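Periplasmic binding protein (Thermotoga lettingae TMO, PDB 4RY8) binds 5-methylthioribose between its two lobes and probably serves as the solute-binding component of a transporter for this sugar. Local coordinates at residues Ala190-Lys195 and Val213-Gln218; Lys168-Ile173 and Pro196-Val201; Gly174-Ser179 and Asp206-Gly211; Lys127-Asp132 and Ala137-Val142. All coordinates share one frame; numbering follows the deposited sequence.

Contact 1. Residues Ala190-Lys195 and Val213-Gln218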
loop_
_atom_site.group_PDB
_atom_site.type_symbol
_atom_site.label_atom_id
_atom_site.label_comp_id
_atom_site.label_asym_id
_atom_site.label_seq_id
_atom_site.Cartn_x
_atom_site.Cartn_y
_atom_site.Cartn_z
ATOM N N ALA C 190 -27.882 14.766 -8.092
ATOM C CA ALA C 190 -28.716 13.705 -8.703
ATOM C C ALA C 190 -28.452 12.331 -8.096
ATOM O O ALA C 190 -29.408 11.587 -7.859
ATOM C CB ALA C 190 -28.529 13.665 -10.234
ATOM N N ALA C 191 -27.177 11.990 -7.857
ATOM C CA ALA C 191 -26.780 10.713 -7.252
ATOM C C ALA C 191 -27.366 10.481 -5.842
ATOM O O ALA C 191 -27.767 9.372 -5.525
ATOM C CB ALA C 191 -25.256 10.565 -7.215
ATOM N N MET C 192 -27.424 11.528 -5.020
ATOM C CA MET C 192 -28.024 11.439 -3.697
ATOM C C MET C 192 -29.526 11.154 -3.789
ATOM O O MET C 192 -30.080 10.450 -2.929
ATOM C CB MET C 192 -27.793 12.740 -2.886
ATOM C CG MET C 192 -26.371 12.984 -2.441
ATOM S SD MET C 192 -26.193 14.414 -1.282
ATOM C CE MET C 192 -26.310 15.769 -2.400
ATOM N N LYS C 193 -30.192 11.697 -4.805
ATOM C CA LYS C 193 -31.614 11.412 -4.966
ATOM C C LYS C 193 -31.845 10.027 -5.541
ATOM O O LYS C 193 -32.824 9.398 -5.174
ATOM C CB LYS C 193 -32.339 12.449 -5.821
ATOM C CG LYS C 193 -32.417 13.826 -5.164
ATOM C CD LYS C 193 -33.780 14.463 -5.373
ATOM C CE LYS C 193 -33.698 15.972 -5.511
ATOM N NZ LYS C 193 -33.291 16.370 -6.889
ATOM N N GLU C 194 -30.972 9.560 -6.442
ATOM C CA GLU C 194 -31.135 8.232 -7.035
ATOM C C GLU C 194 -30.775 7.113 -6.009
ATOM O O GLU C 194 -31.374 6.039 -6.026
ATOM C CB GLU C 194 -30.317 8.102 -8.334
ATOM C CG GLU C 194 -30.530 6.805 -9.128
ATOM C CD GLU C 194 -31.943 6.630 -9.697
ATOM O OE1 GLU C 194 -32.211 5.555 -10.276
ATOM O OE2 GLU C 194 -32.791 7.545 -9.575
ATOM N N LYS C 195 -29.809 7.371 -5.127
ATOM C CA LYS C 195 -29.363 6.392 -4.110
ATOM C C LYS C 195 -29.461 6.978 -2.705
ATOM O O LYS C 195 -28.484 7.407 -2.126
ATOM C CB LYS C 195 -27.952 5.927 -4.378
ATOM C CG LYS C 195 -27.674 5.526 -5.814
ATOM C CD LYS C 195 -28.322 4.219 -6.224
ATOM C CE LYS C 195 -28.105 4.036 -7.718
ATOM N NZ LYS C 195 -28.875 2.896 -8.262
ATOM N N VAL C 213 -18.610 17.484 -1.885
ATOM C CA VAL C 213 -18.800 18.098 -0.568
ATOM C C VAL C 213 -19.732 19.276 -0.616
ATOM O O VAL C 213 -20.567 19.438 0.275
ATOM C CB VAL C 213 -17.431 18.534 0.021
ATOM C CG1 VAL C 213 -17.594 19.318 1.323
ATOM C CG2 VAL C 213 -16.562 17.306 0.262
ATOM N N ARG C 214 -19.597 20.135 -1.635
ATOM C CA ARG C 214 -20.474 21.266 -1.758
ATOM C C ARG C 214 -21.918 20.809 -2.011
ATOM O O ARG C 214 -22.830 21.375 -1.481
ATOM C CB ARG C 214 -20.010 22.194 -2.865
ATOM C CG ARG C 214 -18.660 22.796 -2.652
ATOM C CD ARG C 214 -18.257 23.614 -3.843
ATOM N NE ARG C 214 -16.905 24.102 -3.625
ATOM C CZ ARG C 214 -15.945 24.154 -4.541
ATOM N NH1 ARG C 214 -16.146 23.730 -5.796
ATOM N NH2 ARG C 214 -14.752 24.618 -4.178
ATOM N N ALA C 215 -22.104 19.768 -2.820
ATOM C CA ALA C 215 -23.433 19.209 -3.030
ATOM C C ALA C 215 -24.062 18.756 -1.705
ATOM O O ALA C 215 -25.216 19.071 -1.409
ATOM C CB ALA C 215 -23.358 18.043 -4.006
ATOM N N ILE C 216 -23.269 18.039 -0.916
ATOM C CA ILE C 216 -23.669 17.546 0.413
ATOM C C ILE C 216 -24.048 18.700 1.366
ATOM O O ILE C 216 -25.079 18.659 2.058
ATOM C CB ILE C 216 -22.559 16.668 1.047
ATOM C CG1 ILE C 216 -22.498 15.338 0.303
ATOM C CG2 ILE C 216 -22.842 16.412 2.530
ATOM C CD1 ILE C 216 -21.188 14.625 0.441
ATOM N N MET C 217 -23.233 19.739 1.389
ATOM C CA MET C 217 -23.482 20.804 2.335
ATOM C C MET C 217 -24.709 21.604 1.894
ATOM O O MET C 217 -25.536 21.978 2.723
ATOM C CB MET C 217 -22.243 21.664 2.497
ATOM C CG MET C 217 -21.094 20.877 3.130
ATOM S SD MET C 217 -19.631 21.880 3.448
ATOM C CE MET C 217 -19.348 22.687 1.890
ATOM N N GLN C 218 -24.863 21.830 0.589
ATOM C CA GLN C 218 -26.002 22.583 0.112
ATOM C C GLN C 218 -27.296 21.855 0.467
ATOM O O GLN C 218 -28.268 22.475 0.857
ATOM C CB GLN C 218 -25.916 22.813 -1.389
ATOM C CG GLN C 218 -27.174 23.490 -1.926
ATOM C CD GLN C 218 -27.129 23.775 -3.400
ATOM O OE1 GLN C 218 -26.062 23.931 -3.977
ATOM N NE2 GLN C 218 -28.298 23.853 -4.017
#
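The flat group in this contact is the peptide unit joining Ala215 to Ile216, and the terminal methyl of Met192 lies over one of its faces. Met192 CE sits 3.6 Å from Ala215 O and 3.8 Å from Ala215 C, so it rests above the carbonyl group instead of approaching it within the peptide plane. The setting is an alpha/beta lobe of the periplasmic binding protein fold, in which helices 180-194 and 206-219 pack side by side against the same sheet. Backbones stay well separated, the nearest CA atoms being those of Met192 and Ile216 at 8.6 Å, and a single long side chain bridges the gap. Met192 runs straight out from its helix as far as the sulfur (chi2 -172°) and then bends at chi3 (-77°), which drops the methyl onto the backbone of the neighbouring helix. There Met192 CE also reaches the methyl of Ala215, its CB lying 4.1 Å away. Ala215 itself leans on Met188, one turn earlier on helix 180-194, while Met192 also touches Phe225, and Ile216 touches Val227. All three touching residues are buried, and the contact involves no hydrogen bond. The Met192 and Ile216 side chains cross at about a right angle, with SD of Met192 meeting CG1 of Ile216 at 4.1 Å.

Contact 2. Residues Lys168-Ile173 and Pro196-Val201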
loop_
_atom_site.group_PDB
_atom_site.type_symbol
_atom_site.label_atom_id
_atom_site.label_comp_id
_atom_site.label_asym_id
_atom_site.label_seq_id
_atom_site.Cartn_x
_atom_site.Cartn_y
_atom_site.Cartn_z
ATOM N N LYS C 168 -20.001 -1.351 -0.430
ATOM C CA LYS C 168 -20.721 -1.564 -1.701
ATOM C C LYS C 168 -20.612 -0.314 -2.568
ATOM O O LYS C 168 -20.745 0.785 -2.071
ATOM C CB LYS C 168 -22.218 -1.825 -1.488
ATOM C CG LYS C 168 -22.582 -2.984 -0.585
ATOM C CD LYS C 168 -22.417 -4.308 -1.291
ATOM C CE LYS C 168 -22.718 -5.470 -0.348
ATOM N NZ LYS C 168 -24.162 -5.586 -0.018
ATOM N N GLU C 169 -20.398 -0.484 -3.874
ATOM C CA GLU C 169 -20.449 0.644 -4.774
ATOM C C GLU C 169 -21.907 0.756 -5.174
ATOM O O GLU C 169 -22.446 -0.165 -5.732
ATOM C CB GLU C 169 -19.564 0.416 -6.006
ATOM C CG GLU C 169 -19.564 1.593 -6.981
ATOM C CD GLU C 169 -18.552 1.474 -8.108
ATOM O OE1 GLU C 169 -17.367 1.090 -7.911
ATOM O OE2 GLU C 169 -18.943 1.823 -9.224
ATOM N N VAL C 170 -22.558 1.858 -4.847
ATOM C CA VAL C 170 -23.952 2.048 -5.249
ATOM C C VAL C 170 -24.108 3.030 -6.420
ATOM O O VAL C 170 -25.177 3.085 -7.030
ATOM C CB VAL C 170 -24.840 2.504 -4.076
ATOM C CG1 VAL C 170 -24.743 1.526 -2.913
ATOM C CG2 VAL C 170 -24.482 3.915 -3.645
ATOM N N ALA C 171 -23.069 3.806 -6.712
ATOM C CA ALA C 171 -22.972 4.634 -7.924
ATOM C C ALA C 171 -21.528 4.981 -8.228
ATOM O O ALA C 171 -20.697 5.146 -7.287
ATOM C CB ALA C 171 -23.793 5.909 -7.823
ATOM N N LYS C 172 -21.229 5.043 -9.533
ATOM C CA LYS C 172 -20.003 5.646 -10.101
ATOM C C LYS C 172 -20.305 6.928 -10.894
ATOM O O LYS C 172 -21.026 6.901 -11.892
ATOM C CB LYS C 172 -19.314 4.672 -11.078
ATOM C CG LYS C 172 -17.905 5.099 -11.480
ATOM C CD LYS C 172 -17.202 4.060 -12.357
ATOM C CE LYS C 172 -16.012 4.691 -12.987
ATOM N NZ LYS C 172 -15.005 3.715 -13.392
ATOM N N ILE C 173 -19.725 8.052 -10.504
ATOM C CA ILE C 173 -19.999 9.290 -11.237
ATOM C C ILE C 173 -18.715 10.011 -11.495
ATOM O O ILE C 173 -17.650 9.704 -10.886
ATOM C CB ILE C 173 -21.008 10.198 -10.484
ATOM C CG1 ILE C 173 -20.444 10.651 -9.157
ATOM C CG2 ILE C 173 -22.349 9.496 -10.290
ATOM C CD1 ILE C 173 -21.418 11.498 -8.370
ATOM N N PRO C 196 -30.656 6.997 -2.149
ATOM C CA PRO C 196 -30.765 7.604 -0.824
ATOM C C PRO C 196 -30.099 6.768 0.266
ATOM O O PRO C 196 -29.852 7.274 1.351
ATOM C CB PRO C 196 -32.286 7.711 -0.595
ATOM C CG PRO C 196 -32.912 6.739 -1.551
ATOM C CD PRO C 196 -31.943 6.518 -2.685
ATOM N N GLU C 197 -29.778 5.514 -0.031
ATOM C CA GLU C 197 -29.093 4.659 0.926
ATOM C C GLU C 197 -27.581 4.992 1.015
ATOM O O GLU C 197 -26.909 4.495 1.906
ATOM C CB GLU C 197 -29.329 3.165 0.599
ATOM C CG GLU C 197 -28.442 2.572 -0.504
ATOM C CD GLU C 197 -28.924 2.824 -1.937
ATOM O OE1 GLU C 197 -29.815 3.689 -2.166
ATOM O OE2 GLU C 197 -28.395 2.139 -2.847
ATOM N N ALA C 198 -27.058 5.836 0.115
ATOM C CA ALA C 198 -25.632 6.059 0.045
ATOM C C ALA C 198 -25.228 6.844 1.294
ATOM O O ALA C 198 -25.963 7.723 1.718
ATOM C CB ALA C 198 -25.269 6.802 -1.232
ATOM N N ASN C 199 -24.108 6.481 1.918
ATOM C CA ASN C 199 -23.620 7.213 3.110
ATOM C C ASN C 199 -22.101 7.506 3.097
ATOM O O ASN C 199 -21.541 7.999 4.071
ATOM C CB ASN C 199 -23.988 6.450 4.392
ATOM C CG ASN C 199 -23.399 5.039 4.435
ATOM O OD1 ASN C 199 -22.785 4.563 3.475
ATOM N ND2 ASN C 199 -23.641 4.344 5.518
ATOM N N ALA C 200 -21.423 7.215 1.993
ATOM C CA ALA C 200 -20.014 7.609 1.880
ATOM C C ALA C 200 -19.699 8.011 0.470
ATOM O O ALA C 200 -20.325 7.532 -0.464
ATOM C CB ALA C 200 -19.093 6.480 2.313
ATOM N N VAL C 201 -18.698 8.876 0.331
ATOM C CA VAL C 201 -18.142 9.243 -0.972
ATOM C C VAL C 201 -16.641 8.969 -1.007
ATOM O O VAL C 201 -15.891 9.330 -0.112
ATOM C CB VAL C 201 -18.377 10.735 -1.296
ATOM C CG1 VAL C 201 -17.741 11.109 -2.648
ATOM C CG2 VAL C 201 -19.849 11.055 -1.226
#
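Val170 and Glu197 send their side chains toward each other from opposite directions, and Ala198 adds its methyl beside them. The fork of Val170 divides the work between its two branches. With chi1 at -56°, CG1 lies anti to the carbonyl carbon and meets the acid, whereas CG2 is turned to the alanine. Val170 CG1 approaches Glu197 OE2 at 3.7 Å, and that same oxygen is 3.8 Å from Val170 CB, so the carboxylate rests against the flank of the valine through one oxygen. Glu197 gets there by folding: CG stands between its backbone N and carbonyl carbon (chi1 81°) and the chain bends again at chi2, bringing the acid back toward the strand although its CB does not point there. The second branch makes the apolar half of the contact, with Val170 CG2 3.8 Å from Ala198 CB. Ala198 is buried and Glu197 exposed, so the contact runs from the buried methyl of Ala198 out to an exposed carboxylate. No hydrogen bond joins the two segments.

Strand 167-173, helix 180-194 and strand 200-203 form a beta-alpha-beta unit, and the contact closes it at the end where the helix gives way to the second strand. The two strands are not neighbours in the parallel part of the sheet: strand 137-142 lies between them, hydrogen-bonded to the backbone of Val170 and, through Asn138, to Asn199. Val170 and Glu197 both pack on Asn138, so the contact spans this intervening strand.

Contact 3. Residues Gly174-Ser179 and Asp206-Gly211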
loop_
_atom_site.group_PDB
_atom_site.type_symbol
_atom_site.label_atom_id
_atom_site.label_comp_id
_atom_site.label_asym_id
_atom_site.label_seq_id
_atom_site.Cartn_x
_atom_site.Cartn_y
_atom_site.Cartn_z
ATOM N N GLY C 174 -18.807 10.995 -12.371
ATOM C CA GLY C 174 -17.677 11.835 -12.668
ATOM C C GLY C 174 -17.215 11.864 -14.111
ATOM O O GLY C 174 -17.222 10.848 -14.824
ATOM N N ALA C 175 -16.835 13.069 -14.523
ATOM C CA ALA C 175 -16.181 13.324 -15.789
ATOM C C ALA C 175 -15.219 14.472 -15.586
ATOM O O ALA C 175 -15.450 15.358 -14.754
ATOM C CB ALA C 175 -17.210 13.667 -16.856
ATOM N N VAL C 176 -14.146 14.465 -16.361
ATOM C CA VAL C 176 -13.158 15.532 -16.342
ATOM C C VAL C 176 -13.517 16.501 -17.470
ATOM O O VAL C 176 -13.406 16.156 -18.629
ATOM C CB VAL C 176 -11.731 14.976 -16.573
ATOM C CG1 VAL C 176 -10.720 16.119 -16.683
ATOM C CG2 VAL C 176 -11.361 14.003 -15.464
ATOM N N THR C 177 -13.925 17.717 -17.128
ATOM C CA THR C 177 -14.598 18.584 -18.087
ATOM C C THR C 177 -13.947 19.926 -18.332
ATOM O O THR C 177 -14.334 20.606 -19.265
ATOM C CB THR C 177 -16.020 18.915 -17.597
ATOM O OG1 THR C 177 -15.938 19.609 -16.337
ATOM C CG2 THR C 177 -16.851 17.648 -17.448
ATOM N N GLY C 178 -13.017 20.361 -17.481
ATOM C CA GLY C 178 -12.672 21.781 -17.461
ATOM C C GLY C 178 -13.409 22.623 -16.424
ATOM O O GLY C 178 -12.958 23.709 -16.059
ATOM N N SER C 179 -14.542 22.134 -15.950
ATOM C CA SER C 179 -15.276 22.713 -14.809
ATOM C C SER C 179 -15.735 21.540 -13.937
ATOM O O SER C 179 -16.945 21.342 -13.678
ATOM C CB SER C 179 -16.502 23.468 -15.307
ATOM O OG SER C 179 -16.106 24.379 -16.276
ATOM N N ASP C 206 -9.027 15.724 -5.893
ATOM C CA ASP C 206 -9.670 16.701 -5.045
ATOM C C ASP C 206 -10.729 17.572 -5.732
ATOM O O ASP C 206 -11.638 18.049 -5.067
ATOM C CB ASP C 206 -8.677 17.583 -4.177
ATOM C CG ASP C 206 -7.717 18.441 -5.013
ATOM O OD1 ASP C 206 -7.690 18.359 -6.255
ATOM O OD2 ASP C 206 -6.958 19.262 -4.399
ATOM N N GLU C 207 -10.656 17.769 -7.045
ATOM C CA GLU C 207 -11.704 18.508 -7.772
ATOM C C GLU C 207 -13.061 17.766 -7.793
ATOM O O GLU C 207 -14.132 18.396 -7.693
ATOM C CB GLU C 207 -11.238 18.856 -9.189
ATOM C CG GLU C 207 -10.098 19.857 -9.222
ATOM C CD GLU C 207 -10.459 21.192 -8.601
ATOM O OE1 GLU C 207 -11.502 21.793 -8.957
ATOM O OE2 GLU C 207 -9.684 21.668 -7.756
ATOM N N PHE C 208 -13.017 16.452 -7.854
ATOM C CA PHE C 208 -14.228 15.640 -7.737
ATOM C C PHE C 208 -14.760 15.795 -6.292
ATOM O O PHE C 208 -15.939 16.032 -6.054
ATOM C CB PHE C 208 -13.924 14.157 -7.937
ATOM C CG PHE C 208 -13.595 13.721 -9.360
ATOM C CD1 PHE C 208 -14.213 14.258 -10.497
ATOM C CD2 PHE C 208 -12.753 12.643 -9.526
ATOM C CE1 PHE C 208 -13.872 13.775 -11.746
ATOM C CE2 PHE C 208 -12.433 12.152 -10.773
ATOM C CZ PHE C 208 -13.007 12.712 -11.877
ATOM N N ALA C 209 -13.869 15.659 -5.322
ATOM C CA ALA C 209 -14.252 15.757 -3.898
ATOM C C ALA C 209 -14.942 17.095 -3.577
ATOM O O ALA C 209 -15.965 17.122 -2.921
ATOM C CB ALA C 209 -13.023 15.557 -3.002
ATOM N N LYS C 210 -14.389 18.197 -4.075
ATOM C CA LYS C 210 -14.889 19.543 -3.787
ATOM C C LYS C 210 -16.309 19.671 -4.260
ATOM O O LYS C 210 -17.165 20.139 -3.560
ATOM C CB LYS C 210 -14.007 20.602 -4.466
ATOM C CG LYS C 210 -12.519 20.457 -4.158
ATOM C CD LYS C 210 -11.934 21.542 -3.308
ATOM C CE LYS C 210 -11.538 22.738 -4.140
ATOM N NZ LYS C 210 -10.594 22.491 -5.267
ATOM N N GLY C 211 -16.580 19.194 -5.467
ATOM C CA GLY C 211 -17.953 19.177 -5.949
ATOM C C GLY C 211 -18.887 18.390 -5.096
ATOM O O GLY C 211 -19.999 18.857 -4.798
#
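Gly174 opens the loop by passing its CA within 4.4 Å of Phe208 CE1, oblique to the ring. At phi 121° a side chain would run into the carbonyl oxygen of Ile173, so the backbone itself requires glycine, and a CB would also point at the ring. Ala175 turns its methyl away but offers its carbonyl: Ala175 O lies at the edge of the Phe208 ring, in plane, 3.7 Å from CE1. An oxygen in that place faces the slightly positive rim of the ring, probably a mildly favourable electrostatic arrangement. Val176 follows with CG2 at 4.2 Å from Phe208 CZ, the two side chains crossing at about a right angle. The valine side chain also comes within about 4 Å of the bound 5-methylthioribose and touches Phe147 of the pocket. At Thr177 the loop turns: Ser179 N donates to Thr177 OG1 over 2.9 Å with an angle of 152°, making an ST turn. Thr177 OG1 is also hydrogen-bonded to Asp183 OD2, and Gly178 N bonds to Glu26 OE2. Ser179 then occupies the N-cap position of helix 180-194.

On the other side, Phe208 projects from the first turn of helix 206-219, where Lys210 NZ and Glu207 OE2 form a salt bridge of 2.8 Å. Its ring sits between the loop that follows strand 167-173 and helix 180-194, touching Val144, Thr180 and Thr184, and it meets the ring of Trp205, a pocket residue, edge-to-face. The contact thus borders the sugar site, where the loop after strand 167-173 meets the starts of helices 180-194 and 206-219.

Contact 4. Residues Lys127-Asp132 and Ala137-Val142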
loop_
_atom_site.group_PDB
_atom_site.type_symbol
_atom_site.label_atom_id
_atom_site.label_comp_id
_atom_site.label_asym_id
_atom_site.label_seq_id
_atom_site.Cartn_x
_atom_site.Cartn_y
_atom_site.Cartn_z
ATOM N N LYS C 127 -9.042 1.746 1.941
ATOM C CA LYS C 127 -8.982 1.078 3.257
ATOM C C LYS C 127 -9.429 1.992 4.403
ATOM O O LYS C 127 -10.071 1.512 5.321
ATOM C CB LYS C 127 -7.575 0.597 3.613
ATOM C CG LYS C 127 -7.428 0.366 5.129
ATOM C CD LYS C 127 -6.078 -0.130 5.549
ATOM C CE LYS C 127 -5.104 0.975 5.801
ATOM N NZ LYS C 127 -3.719 0.448 5.881
ATOM N N GLN C 128 -9.110 3.286 4.327
ATOM C CA GLN C 128 -9.487 4.232 5.409
ATOM C C GLN C 128 -11.025 4.306 5.474
ATOM O O GLN C 128 -11.618 4.258 6.531
ATOM C CB GLN C 128 -8.915 5.599 5.110
ATOM C CG GLN C 128 -9.154 6.638 6.179
ATOM C CD GLN C 128 -8.242 6.418 7.326
ATOM O OE1 GLN C 128 -7.523 5.415 7.362
ATOM N NE2 GLN C 128 -8.229 7.358 8.258
ATOM N N LEU C 129 -11.675 4.358 4.304
ATOM C CA LEU C 129 -13.105 4.348 4.265
ATOM C C LEU C 129 -13.620 3.013 4.879
ATOM O O LEU C 129 -14.550 3.014 5.682
ATOM C CB LEU C 129 -13.601 4.529 2.802
ATOM C CG LEU C 129 -15.119 4.624 2.576
ATOM C CD1 LEU C 129 -15.412 5.171 1.191
ATOM C CD2 LEU C 129 -15.803 3.286 2.725
ATOM N N ALA C 130 -13.049 1.884 4.464
ATOM C CA ALA C 130 -13.513 0.555 4.874
ATOM C C ALA C 130 -13.470 0.362 6.347
ATOM O O ALA C 130 -14.437 0.000 6.952
ATOM C CB ALA C 130 -12.676 -0.507 4.180
ATOM N N VAL C 131 -12.317 0.639 6.917
ATOM C CA VAL C 131 -12.125 0.601 8.347
ATOM C C VAL C 131 -13.026 1.609 9.148
ATOM O O VAL C 131 -13.567 1.258 10.209
ATOM C CB VAL C 131 -10.615 0.808 8.654
ATOM C CG1 VAL C 131 -10.371 1.020 10.143
ATOM C CG2 VAL C 131 -9.840 -0.383 8.143
ATOM N N ASP C 132 -13.148 2.850 8.696
ATOM C CA ASP C 132 -14.030 3.781 9.365
ATOM C C ASP C 132 -15.448 3.311 9.431
ATOM O O ASP C 132 -16.155 3.625 10.368
ATOM C CB ASP C 132 -14.013 5.137 8.664
ATOM C CG ASP C 132 -12.833 6.001 9.089
ATOM O OD1 ASP C 132 -11.963 5.502 9.841
ATOM O OD2 ASP C 132 -12.799 7.175 8.656
ATOM N N ALA C 137 -20.716 -0.090 4.169
ATOM C CA ALA C 137 -20.992 1.239 3.647
ATOM C C ALA C 137 -21.620 1.149 2.268
ATOM O O ALA C 137 -21.271 0.262 1.506
ATOM C CB ALA C 137 -19.726 2.054 3.504
ATOM N N ASN C 138 -22.440 2.158 1.947
ATOM C CA ASN C 138 -23.003 2.376 0.604
ATOM C C ASN C 138 -22.319 3.580 -0.100
ATOM O O ASN C 138 -22.648 4.743 0.132
ATOM C CB ASN C 138 -24.515 2.623 0.717
ATOM C CG ASN C 138 -25.273 1.436 1.305
ATOM O OD1 ASN C 138 -26.217 1.608 2.079
ATOM N ND2 ASN C 138 -24.875 0.248 0.929
ATOM N N VAL C 139 -21.385 3.277 -0.983
ATOM C CA VAL C 139 -20.447 4.257 -1.472
ATOM C C VAL C 139 -20.830 4.775 -2.823
ATOM O O VAL C 139 -21.072 3.955 -3.770
ATOM C CB VAL C 139 -19.028 3.622 -1.581
ATOM C CG1 VAL C 139 -18.013 4.650 -2.068
ATOM C CG2 VAL C 139 -18.623 3.044 -0.237
ATOM N N ILE C 140 -20.847 6.108 -2.917
ATOM C CA ILE C 140 -20.802 6.863 -4.201
ATOM C C ILE C 140 -19.356 7.076 -4.611
ATOM O O ILE C 140 -18.597 7.767 -3.955
ATOM C CB ILE C 140 -21.573 8.191 -4.153
ATOM C CG1 ILE C 140 -23.073 7.870 -3.865
ATOM C CG2 ILE C 140 -21.383 8.985 -5.466
ATOM C CD1 ILE C 140 -23.939 9.029 -3.461
ATOM N N TYR C 141 -18.963 6.438 -5.702
ATOM C CA TYR C 141 -17.571 6.448 -6.173
ATOM C C TYR C 141 -17.436 7.513 -7.246
ATOM O O TYR C 141 -18.124 7.468 -8.282
ATOM C CB TYR C 141 -17.275 5.101 -6.794
ATOM C CG TYR C 141 -15.890 4.863 -7.368
ATOM C CD1 TYR C 141 -14.731 5.266 -6.706
ATOM C CD2 TYR C 141 -15.735 4.084 -8.488
ATOM C CE1 TYR C 141 -13.498 4.993 -7.230
ATOM C CE2 TYR C 141 -14.502 3.809 -9.007
ATOM C CZ TYR C 141 -13.382 4.240 -8.351
ATOM O OH TYR C 141 -12.169 3.908 -8.846
ATOM N N VAL C 142 -16.509 8.439 -7.053
ATOM C CA VAL C 142 -16.317 9.502 -8.043
ATOM C C VAL C 142 -14.942 9.366 -8.684
ATOM O O VAL C 142 -13.876 9.617 -8.059
ATOM C CB VAL C 142 -16.491 10.881 -7.472
ATOM C CG1 VAL C 142 -16.708 11.865 -8.608
ATOM C CG2 VAL C 142 -17.613 10.935 -6.439
#
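Between residues 127-132 and strand 137-142 the contact is apolar packing alone, and Leu129 supplies the whole of the helical side. Its CG lies anti to the backbone N (chi1 -177°), extending the fork straight from the helix to the sheet. Leu129 and Val139 meet tip to tip: CG2 of Val139 faces the leucine fork evenly, 4.1 Å from Leu129 CD1 and 4.1 Å from Leu129 CD2. The second of these methyls also reaches the Ala137 methyl, with Leu129 CD2 4.2 Å from Ala137 CB. Ala137 and Val139 alternate with Asn138 along the strand and so present their side chains on the same face. Leu202 of strand 200-203 touches both Leu129 and Val139 and carries the hydrophobic layer on to the next strand.

Hydrogen bonds hold each partner in its own framework. Helix 118-132 keeps its regular pattern to its last turn, Val131 N bonding to Lys127 O at 2.9 Å, while the backbone of Ala137 and Val139 pairs with Lys168 in strand 167-173.

Charge stays off the interface: Asp132 OD2 bonds to Tyr228 OH, and Lys127 forms a salt bridge with Asp117 of the second subunit.

With three buried aliphatic side chains and neither a hydrogen bond nor an ion pair between them, this part of the helix meets the sheet through dispersion and the hydrophobic effect, while Lys127 and Asp132 find their partners away from it.

How the contacts relate
All four contacts belong to one lobe and are arranged about strand 137-142. Contacts 2 and 4 lie closest, their centres about 9 Å apart, and are joined in the sheet by a probable hydrogen bond from Val170 N to Val139 O, 2.8 Å. Contact 1 reaches the same strand one residue further on, Ala191 CB lying 4.3 Å from Ile140 CD1. Contacts 1 and 2, about 10 Å between centres, share further packing between Ala191 and Ile173. Contact 3 uses the same helix 206-219 as contact 1, with about 14 Å between their centres, but at its pocket end. Contact 3 is the one beside the bound sugar, and its Phe208 CD2 lies 3.5 Å from Val142 O of contact 4.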